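Local coordinates for ferulic acid esterase, AmCE1/Fae1A (Anaeromyces mucronatus, PDB 5CXX), which probably hydrolyses feruloyl esters as an esterase of the alpha/beta-hydrolase fold, and is seen here with ferulic acid bound, at residues 252-255 / 256-259; 261-264 / 265-269. All coordinates share one frame; numbering follows the deposited sequence.

Contact 1: 252-255 / 256-259. With FER (3-(4-hydroxy-3-methoxyphenyl)-2-propenoic acid), chain D.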
loop_
_atom_site.group_PDB
_atom_site.type_symbol
_atom_site.label_atom_id
_atom_site.label_comp_id
_atom_site.label_asym_id
_atom_site.label_seq_id
_atom_site.Cartn_x
_atom_site.Cartn_y
_atom_site.Cartn_z
ATOM N N ASP A 252 10.237 -9.370 11.863
ATOM C CA ASP A 252 9.122 -10.298 11.723
ATOM C C ASP A 252 7.989 -9.528 11.046
ATOM O O ASP A 252 8.221 -8.527 10.359
ATOM C CB ASP A 252 8.731 -10.813 13.117
ATOM C CG ASP A 252 8.012 -12.181 13.125
ATOM O OD1 ASP A 252 7.045 -12.419 12.354
ATOM O OD2 ASP A 252 8.345 -13.008 14.021
ATOM N N HIS A 253 6.749 -9.993 11.234
ATOM C CA HIS A 253 5.553 -9.347 10.680
ATOM C C HIS A 253 5.236 -8.139 11.595
ATOM O O HIS A 253 4.393 -8.216 12.500
ATOM C CB HIS A 253 4.383 -10.355 10.629
ATOM C CG HIS A 253 3.468 -10.208 9.430
ATOM N ND1 HIS A 253 3.920 -10.187 8.116
ATOM C CD2 HIS A 253 2.119 -10.074 9.367
ATOM C CE1 HIS A 253 2.898 -10.060 7.305
ATOM N NE2 HIS A 253 1.787 -9.990 8.044
ATOM N N ASP A 254 5.988 -7.053 11.417
ATOM C CA ASP A 254 5.978 -6.017 12.451
ATOM C C ASP A 254 6.265 -4.621 11.896
ATOM O O ASP A 254 6.481 -4.423 10.670
ATOM C CB ASP A 254 7.011 -6.392 13.572
ATOM C CG ASP A 254 8.478 -6.411 13.095
ATOM O OD1 ASP A 254 8.892 -5.647 12.204
ATOM O OD2 ASP A 254 9.289 -7.250 13.605
ATOM N N TRP A 255 6.281 -3.656 12.827
ATOM C CA TRP A 255 6.377 -2.266 12.395
ATOM C C TRP A 255 7.802 -1.904 11.981
ATOM O O TRP A 255 7.985 -0.870 11.324
ATOM C CB TRP A 255 5.898 -1.348 13.532
ATOM C CG TRP A 255 4.404 -1.262 13.552
ATOM C CD1 TRP A 255 3.532 -1.812 14.494
ATOM C CD2 TRP A 255 3.584 -0.506 12.644
ATOM N NE1 TRP A 255 2.245 -1.497 14.182
ATOM C CE2 TRP A 255 2.237 -0.685 13.069
ATOM C CE3 TRP A 255 3.852 0.300 11.519
ATOM C CZ2 TRP A 255 1.164 -0.078 12.421
ATOM C CZ3 TRP A 255 2.751 0.901 10.857
ATOM C CH2 TRP A 255 1.437 0.703 11.330
ATOM N N ASN A 256 8.805 -2.715 12.371
ATOM C CA ASN A 256 10.142 -2.503 11.779
ATOM C C ASN A 256 10.119 -2.776 10.275
ATOM O O ASN A 256 10.689 -1.970 9.510
ATOM C CB ASN A 256 11.200 -3.357 12.519
ATOM C CG ASN A 256 11.498 -2.823 13.938
ATOM O OD1 ASN A 256 11.410 -1.606 14.171
ATOM N ND2 ASN A 256 11.854 -3.719 14.895
ATOM N N ALA A 257 9.478 -3.874 9.849
ATOM C CA ALA A 257 9.419 -4.190 8.405
ATOM C C ALA A 257 8.547 -3.160 7.678
ATOM O O ALA A 257 8.900 -2.705 6.580
ATOM C CB ALA A 257 8.907 -5.581 8.181
ATOM N N ILE A 258 7.440 -2.751 8.307
ATOM C CA ILE A 258 6.568 -1.778 7.678
ATOM C C ILE A 258 7.254 -0.439 7.544
ATOM O O ILE A 258 7.255 0.125 6.447
ATOM C CB ILE A 258 5.269 -1.583 8.489
ATOM C CG1 ILE A 258 4.452 -2.903 8.480
ATOM C CG2 ILE A 258 4.439 -0.401 7.891
ATOM C CD1 ILE A 258 3.351 -2.905 9.532
ATOM N N SER A 259 7.833 0.061 8.655
ATOM C CA SER A 259 8.417 1.427 8.588
ATOM C C SER A 259 9.598 1.448 7.615
ATOM O O SER A 259 9.762 2.439 6.875
ATOM C CB SER A 259 8.834 1.964 9.961
ATOM O OG SER A 259 9.822 1.132 10.527
HETATM C C4 FER D . -2.188 -16.486 4.228
HETATM C C5 FER D . -1.406 -16.091 5.351
HETATM C C6 FER D . -1.403 -14.785 5.746
HETATM C C3 FER D . -2.870 -15.494 3.500
HETATM C C2 FER D . -2.902 -14.183 3.895
HETATM C C1 FER D . -2.156 -13.817 5.001
HETATM C C10 FER D . -4.041 -14.941 1.600
HETATM C C7 FER D . -2.210 -12.393 5.438
HETATM C C8 FER D . -1.829 -11.951 6.649
HETATM C C9 FER D . -1.945 -10.457 6.946
HETATM O O1 FER D . -2.410 -9.623 6.107
HETATM O O2 FER D . -1.593 -10.054 8.086
HETATM O O4 FER D . -2.265 -17.756 3.743
HETATM O O3 FER D . -3.548 -15.990 2.426
HETATM O O HOH W 1 11.913 -6.403 14.258
#
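D254 takes the amide hydrogen of A257 on its OD1, a 3.0 Å bond met nearly along the C-O axis. This is an N-cap. A chi1 of 65°, with CG between the backbone N and the carbonyl carbon, brings OD1 to A257 N at the helix start. Its other oxygen, OD2, accepts from D252 N, and also from a water that in turn accepts from N256 ND2; the carboxylate and that amide stand almost perpendicular, 82° apart. N256 OD1 is hydrogen-bonded to R15 NH1.

W255 and I258 meet on another side of the turn. The methyl CD1 of I258 sits over one face of the indole, 4.0 Å from the centroid of the six-membered ring, a CH-pi contact, while I258 CG2 touches W255 CZ3 at 3.7 Å. The carbonyl oxygen of W255 is gripped twice by S259, through N and through OG, each at 2.8 Å.

H253 turns away from the helix. In the conformer modelled here, its NE2 makes a weak bond of 3.4 Å, at the ring edge, to O2 of ferulic acid and also bonds S156 OG, while ND1 bonds D222, consistent with a Ser-His-Asp triad. The loop holding 252-254 runs from strand 244-248, at one edge of the large sheet, into helix 255-266, where W255 and S259 pack on helices 12-15 and 77-87.

Contact 2: 261-264 / 265-269; sequences GFYN and FIQTT
I266 lays its CG1 over the centre of the F262 ring, one turn further along the helix, 3.7 Å from the ring centroid and 14° off its normal, a CH-pi contact. I266 CD1 follows along the rim, 3.6 Å from F262 CE1. F262 has CG anti to the backbone N (chi1 -161°), and the ring comes to lie alongside the isoleucine. With an alanine in place of F262, I266 CG1 would probably lose the ring face it lies on, and a gap would open toward Y61, whose ring stacks on that of F262.

The next pair is polar. Q267 folds its amide back over the Y263 ring, with NE2 3.4 Å above the plane, and donates a 3.1 Å bond to Y263 O from well above the carbonyl plane. The backbone N of Q267 reaches that oxygen only weakly. NE2 also gives a hydrogen to a water, which donates to N264 OD1. Farther out, R90 NH1 bonds both Y263 OH and Q267 OE1, tying phenol and amide together, and N264 ND2 is held by S7 O and A260 O.

F265 O accepts from both N and OG1 of T268, the hydroxyl bond being 2.8 Å and on a lone pair. The methyl CG2 of T269 rests over one face of the F265 ring, toward the rim. F262 and F265 pack on strands 150-155 and 175-179 of the mostly parallel sheet, and I266 and Q267 on helix 77-87, the helix-on-sheet layering found in the alpha/beta-hydrolase fold, with the probable nucleophile elbow nearby.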
loop_
_atom_site.group_PDB
_atom_site.type_symbol
_atom_site.label_atom_id
_atom_site.label_comp_id
_atom_site.label_asym_id
_atom_site.label_seq_id
_atom_site.Cartn_x
_atom_site.Cartn_y
_atom_site.Cartn_z
ATOM N N GLY A 261 9.843 -0.259 4.881
ATOM C CA GLY A 261 9.269 -0.230 3.546
ATOM C C GLY A 261 8.739 1.169 3.198
ATOM O O GLY A 261 9.025 1.716 2.156
ATOM N N PHE A 262 7.932 1.729 4.103
ATOM C CA PHE A 262 7.318 3.029 3.812
ATOM C C PHE A 262 8.343 4.149 3.694
ATOM O O PHE A 262 8.249 5.061 2.840
ATOM C CB PHE A 262 6.318 3.347 4.926
ATOM C CG PHE A 262 5.296 4.399 4.561
ATOM C CD1 PHE A 262 4.502 4.273 3.400
ATOM C CD2 PHE A 262 5.054 5.461 5.448
ATOM C CE1 PHE A 262 3.522 5.240 3.086
ATOM C CE2 PHE A 262 4.074 6.413 5.145
ATOM C CZ PHE A 262 3.309 6.296 3.988
ATOM N N TYR A 263 9.365 4.105 4.560
ATOM C CA TYR A 263 10.464 5.082 4.499
ATOM C C TYR A 263 11.170 5.059 3.142
ATOM O O TYR A 263 11.389 6.126 2.529
ATOM C CB TYR A 263 11.462 4.746 5.624
ATOM C CG TYR A 263 12.764 5.528 5.615
ATOM C CD1 TYR A 263 12.790 6.897 5.888
ATOM C CD2 TYR A 263 13.990 4.871 5.357
ATOM C CE1 TYR A 263 13.970 7.614 5.935
ATOM C CE2 TYR A 263 15.200 5.596 5.407
ATOM C CZ TYR A 263 15.169 6.961 5.690
ATOM O OH TYR A 263 16.360 7.656 5.752
ATOM N N ASN A 264 11.560 3.864 2.657
ATOM C CA ASN A 264 12.168 3.853 1.325
ATOM C C ASN A 264 11.181 4.216 0.219
ATOM O O ASN A 264 11.535 4.941 -0.735
ATOM C CB ASN A 264 12.766 2.456 1.096
ATOM C CG ASN A 264 14.066 2.259 1.834
ATOM O OD1 ASN A 264 15.114 2.729 1.367
ATOM N ND2 ASN A 264 14.016 1.567 2.968
ATOM N N PHE A 265 9.941 3.750 0.335
ATOM C CA PHE A 265 8.977 4.026 -0.704
ATOM C C PHE A 265 8.696 5.514 -0.896
ATOM O O PHE A 265 8.644 6.031 -2.011
ATOM C CB PHE A 265 7.698 3.252 -0.376
ATOM C CG PHE A 265 6.594 3.349 -1.431
ATOM C CD1 PHE A 265 6.798 2.833 -2.730
ATOM C CD2 PHE A 265 5.384 3.929 -1.100
ATOM C CE1 PHE A 265 5.735 2.882 -3.675
ATOM C CE2 PHE A 265 4.349 4.028 -2.038
ATOM C CZ PHE A 265 4.516 3.494 -3.307
ATOM N N ILE A 266 8.478 6.221 0.222
ATOM C CA ILE A 266 8.057 7.632 0.128
ATOM C C ILE A 266 9.203 8.524 -0.360
ATOM O O ILE A 266 8.995 9.615 -0.876
ATOM C CB ILE A 266 7.494 8.088 1.508
ATOM C CG1 ILE A 266 6.179 7.344 1.775
ATOM C CG2 ILE A 266 7.262 9.640 1.549
ATOM C CD1 ILE A 266 4.994 7.692 0.841
ATOM N N GLN A 267 10.438 8.028 -0.217
ATOM C CA GLN A 267 11.550 8.734 -0.827
ATOM C C GLN A 267 11.525 8.687 -2.356
ATOM O O GLN A 267 12.243 9.469 -3.006
ATOM C CB GLN A 267 12.873 8.134 -0.357
ATOM C CG GLN A 267 13.237 8.571 1.040
ATOM C CD GLN A 267 14.513 7.928 1.486
ATOM O OE1 GLN A 267 15.615 8.317 1.049
ATOM N NE2 GLN A 267 14.401 6.899 2.303
ATOM N N THR A 268 10.751 7.768 -2.922
ATOM C CA THR A 268 10.743 7.633 -4.393
ATOM C C THR A 268 9.494 8.219 -5.049
ATOM O O THR A 268 9.460 8.417 -6.264
ATOM C CB THR A 268 10.830 6.176 -4.835
ATOM O OG1 THR A 268 9.578 5.511 -4.624
ATOM C CG2 THR A 268 11.989 5.434 -4.163
ATOM N N THR A 269 8.448 8.440 -4.269
ATOM C CA THR A 269 7.172 8.741 -4.918
ATOM C C THR A 269 7.134 10.148 -5.496
ATOM O O THR A 269 7.720 11.106 -4.944
ATOM C CB THR A 269 5.986 8.553 -3.935
ATOM O OG1 THR A 269 6.301 9.130 -2.665
ATOM C CG2 THR A 269 5.721 7.054 -3.699
HETATM O O HOH W 2 16.788 5.085 2.421
#

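In the fold
Contacts 1 and 2 follow one another along helix 255-266, their centres about 14 Å apart. Contact 1 holds H253, one of the residues bonded to ferulic acid, and the helix start; contact 2 lies further along the same helix. Their sole link is the helix itself, without any other touch between them. Relative to the middle of the chain, contact 1 lies about 14 Å out and contact 2 about 11 Å, centre to centre. I258 from the first and F262 from the second both come near the probable nucleophile elbow around S156 without touching it, so one helix borders that probable elbow and runs from the ligand side to a buried contact.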